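Nuclear RNA export factor 2, Panoramix fusion (Drosophila melanogaster, PDB 6OPF) acts with Panoramix, Piwi and Nxt1 in the ovary as an effector of cotranscriptional transposon silencing and may take part in mRNA export. Local coordinates at residues Asp39-Leu44 with Leu88-Ile93. Sequence-based numbering, arbitrary orientation.
Sequences DFERAL and LVLEQI
With CG anti to the carbonyl carbon (chi1 -67°), L44 reaches from the Nxf2 helix to the Panoramix helix, and I93, whose CG1 takes the same setting (chi1 -60°), reaches back. Their CD1 methyls meet tip to tip at 3.9 Å. The CD1 of L44 also lies 3.8 Å from V89 CG1, one turn back along 88-93, so this one methyl packs against two Panoramix side chains. Nearer the backbone, L90 comes in alongside the stem of L44, its CG 3.8 Å from L44 CB. The ring of F40 turns its edge to the partner helix: I93 CD1 lies near the ring plane, 3.9 Å from F40 CD2, and V89 CG1 sits near that plane too, beyond CE2. E41 contributes its aliphatic part. Its extended chain crosses L90 at about a right angle, bringing CG to 3.7 Å from L90 CD2, while its carboxylate carries on past I93 CG2 and accepts a hydrogen bond through OE2 from Q94. Between the two segments themselves no hydrogen bond forms; the join is apolar. At the start of helix 40-52, D39 is the N-cap, its OD2 accepting from R42 N at 2.9 Å through the anti lone pair. Behind the interface, F40 and L44 also touch helix 8-22, tying the contact to the UBA core. The two segments run roughly antiparallel, 146° between their directions. In this engineered fusion, the Nxf2-interacting region of Panoramix packs helix on helix against the UBA-fold TAP-C domain, consistent with that domain's role in binding Panoramix.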
loop_
_atom_site.group_PDB
_atom_site.type_symbol
_atom_site.label_atom_id
_atom_site.label_comp_id
_atom_site.label_asym_id
_atom_site.label_seq_id
_atom_site.Cartn_x
_atom_site.Cartn_y
_atom_site.Cartn_z
ATOM N N ASP D 39 -12.422 -8.171 -17.566
ATOM C CA ASP D 39 -13.357 -8.339 -18.668
ATOM C C ASP D 39 -14.648 -7.618 -18.318
ATOM O O ASP D 39 -15.347 -7.997 -17.366
ATOM C CB ASP D 39 -13.635 -9.809 -18.971
ATOM C CG ASP D 39 -14.482 -9.986 -20.225
ATOM O OD1 ASP D 39 -13.892 -10.038 -21.329
ATOM O OD2 ASP D 39 -15.725 -10.027 -20.119
ATOM N N PHE D 40 -14.964 -6.587 -19.099
ATOM C CA PHE D 40 -16.097 -5.733 -18.777
ATOM C C PHE D 40 -17.410 -6.511 -18.786
ATOM O O PHE D 40 -18.273 -6.293 -17.928
ATOM C CB PHE D 40 -16.160 -4.565 -19.757
ATOM C CG PHE D 40 -16.902 -3.393 -19.230
ATOM C CD1 PHE D 40 -16.247 -2.414 -18.501
ATOM C CD2 PHE D 40 -18.264 -3.271 -19.445
ATOM C CE1 PHE D 40 -16.937 -1.330 -18.007
ATOM C CE2 PHE D 40 -18.960 -2.191 -18.954
ATOM C CZ PHE D 40 -18.300 -1.220 -18.228
ATOM N N GLU D 41 -17.586 -7.413 -19.753
ATOM C CA GLU D 41 -18.832 -8.171 -19.830
ATOM C C GLU D 41 -18.981 -9.107 -18.636
ATOM O O GLU D 41 -20.072 -9.237 -18.069
ATOM C CB GLU D 41 -18.883 -8.955 -21.138
ATOM C CG GLU D 41 -20.155 -9.753 -21.340
ATOM C CD GLU D 41 -20.070 -10.695 -22.537
ATOM O OE1 GLU D 41 -19.079 -10.621 -23.299
ATOM O OE2 GLU D 41 -20.995 -11.518 -22.709
ATOM N N ARG D 42 -17.895 -9.777 -18.249
ATOM C CA ARG D 42 -17.955 -10.653 -17.083
ATOM C C ARG D 42 -18.263 -9.857 -15.819
ATOM O O ARG D 42 -19.033 -10.310 -14.957
ATOM C CB ARG D 42 -16.635 -11.416 -16.946
ATOM C CG ARG D 42 -16.644 -12.565 -15.931
ATOM C CD ARG D 42 -15.501 -13.529 -16.221
ATOM N NE ARG D 42 -15.189 -13.561 -17.652
ATOM C CZ ARG D 42 -13.969 -13.390 -18.163
ATOM N NH1 ARG D 42 -12.932 -13.177 -17.360
ATOM N NH2 ARG D 42 -13.782 -13.430 -19.479
ATOM N N ALA D 43 -17.695 -8.649 -15.710
ATOM C CA ALA D 43 -17.892 -7.830 -14.517
ATOM C C ALA D 43 -19.345 -7.386 -14.370
ATOM O O ALA D 43 -19.884 -7.379 -13.257
ATOM C CB ALA D 43 -16.963 -6.623 -14.551
ATOM N N LEU D 44 -19.992 -6.989 -15.471
ATOM C CA LEU D 44 -21.405 -6.617 -15.381
ATOM C C LEU D 44 -22.245 -7.802 -14.921
ATOM O O LEU D 44 -23.163 -7.646 -14.109
ATOM C CB LEU D 44 -21.912 -6.087 -16.725
ATOM C CG LEU D 44 -21.324 -4.749 -17.210
ATOM C CD1 LEU D 44 -21.720 -4.473 -18.663
ATOM C CD2 LEU D 44 -21.769 -3.607 -16.321
ATOM N N LEU D 88 -28.811 -3.202 -19.768
ATOM C CA LEU D 88 -28.822 -2.531 -21.069
ATOM C C LEU D 88 -27.432 -2.527 -21.711
ATOM O O LEU D 88 -27.283 -2.864 -22.891
ATOM C CB LEU D 88 -29.356 -1.109 -20.930
ATOM C CG LEU D 88 -29.394 -0.336 -22.260
ATOM C CD1 LEU D 88 -30.195 -1.114 -23.324
ATOM C CD2 LEU D 88 -29.957 1.069 -22.051
ATOM N N VAL D 89 -26.404 -2.131 -20.951
ATOM C CA VAL D 89 -25.036 -2.130 -21.474
ATOM C C VAL D 89 -24.594 -3.549 -21.819
ATOM O O VAL D 89 -23.960 -3.784 -22.857
ATOM C CB VAL D 89 -24.075 -1.473 -20.465
ATOM C CG1 VAL D 89 -22.630 -1.588 -20.945
ATOM C CG2 VAL D 89 -24.454 -0.013 -20.232
ATOM N N LEU D 90 -24.907 -4.512 -20.944
ATOM C CA LEU D 90 -24.675 -5.919 -21.250
ATOM C C LEU D 90 -25.303 -6.292 -22.587
ATOM O O LEU D 90 -24.681 -6.974 -23.408
ATOM C CB LEU D 90 -25.246 -6.796 -20.135
ATOM C CG LEU D 90 -24.327 -7.651 -19.263
ATOM C CD1 LEU D 90 -25.184 -8.524 -18.344
ATOM C CD2 LEU D 90 -23.398 -8.515 -20.102
ATOM N N GLU D 91 -26.549 -5.851 -22.808
ATOM C CA GLU D 91 -27.234 -6.091 -24.078
ATOM C C GLU D 91 -26.419 -5.572 -25.256
ATOM O O GLU D 91 -26.255 -6.264 -26.266
ATOM C CB GLU D 91 -28.607 -5.417 -24.065
ATOM C CG GLU D 91 -29.765 -6.269 -23.611
ATOM C CD GLU D 91 -31.072 -5.486 -23.608
ATOM O OE1 GLU D 91 -31.477 -5.000 -24.696
ATOM O OE2 GLU D 91 -31.686 -5.352 -22.519
ATOM N N GLN D 92 -25.918 -4.338 -25.147
ATOM C CA GLN D 92 -25.171 -3.740 -26.249
ATOM C C GLN D 92 -23.882 -4.499 -26.520
ATOM O O GLN D 92 -23.429 -4.573 -27.669
ATOM C CB GLN D 92 -24.879 -2.272 -25.946
ATOM C CG GLN D 92 -26.126 -1.441 -25.664
ATOM C CD GLN D 92 -27.230 -1.685 -26.681
ATOM O OE1 GLN D 92 -27.014 -1.594 -27.892
ATOM N NE2 GLN D 92 -28.422 -2.007 -26.188
ATOM N N ILE D 93 -23.273 -5.073 -25.478
ATOM C CA ILE D 93 -22.026 -5.810 -25.672
ATOM C C ILE D 93 -22.287 -7.118 -26.407
ATOM O O ILE D 93 -21.516 -7.513 -27.291
ATOM C CB ILE D 93 -21.323 -6.062 -24.326
ATOM C CG1 ILE D 93 -20.999 -4.742 -23.629
ATOM C CG2 ILE D 93 -20.045 -6.872 -24.541
ATOM C CD1 ILE D 93 -20.324 -4.916 -22.285
#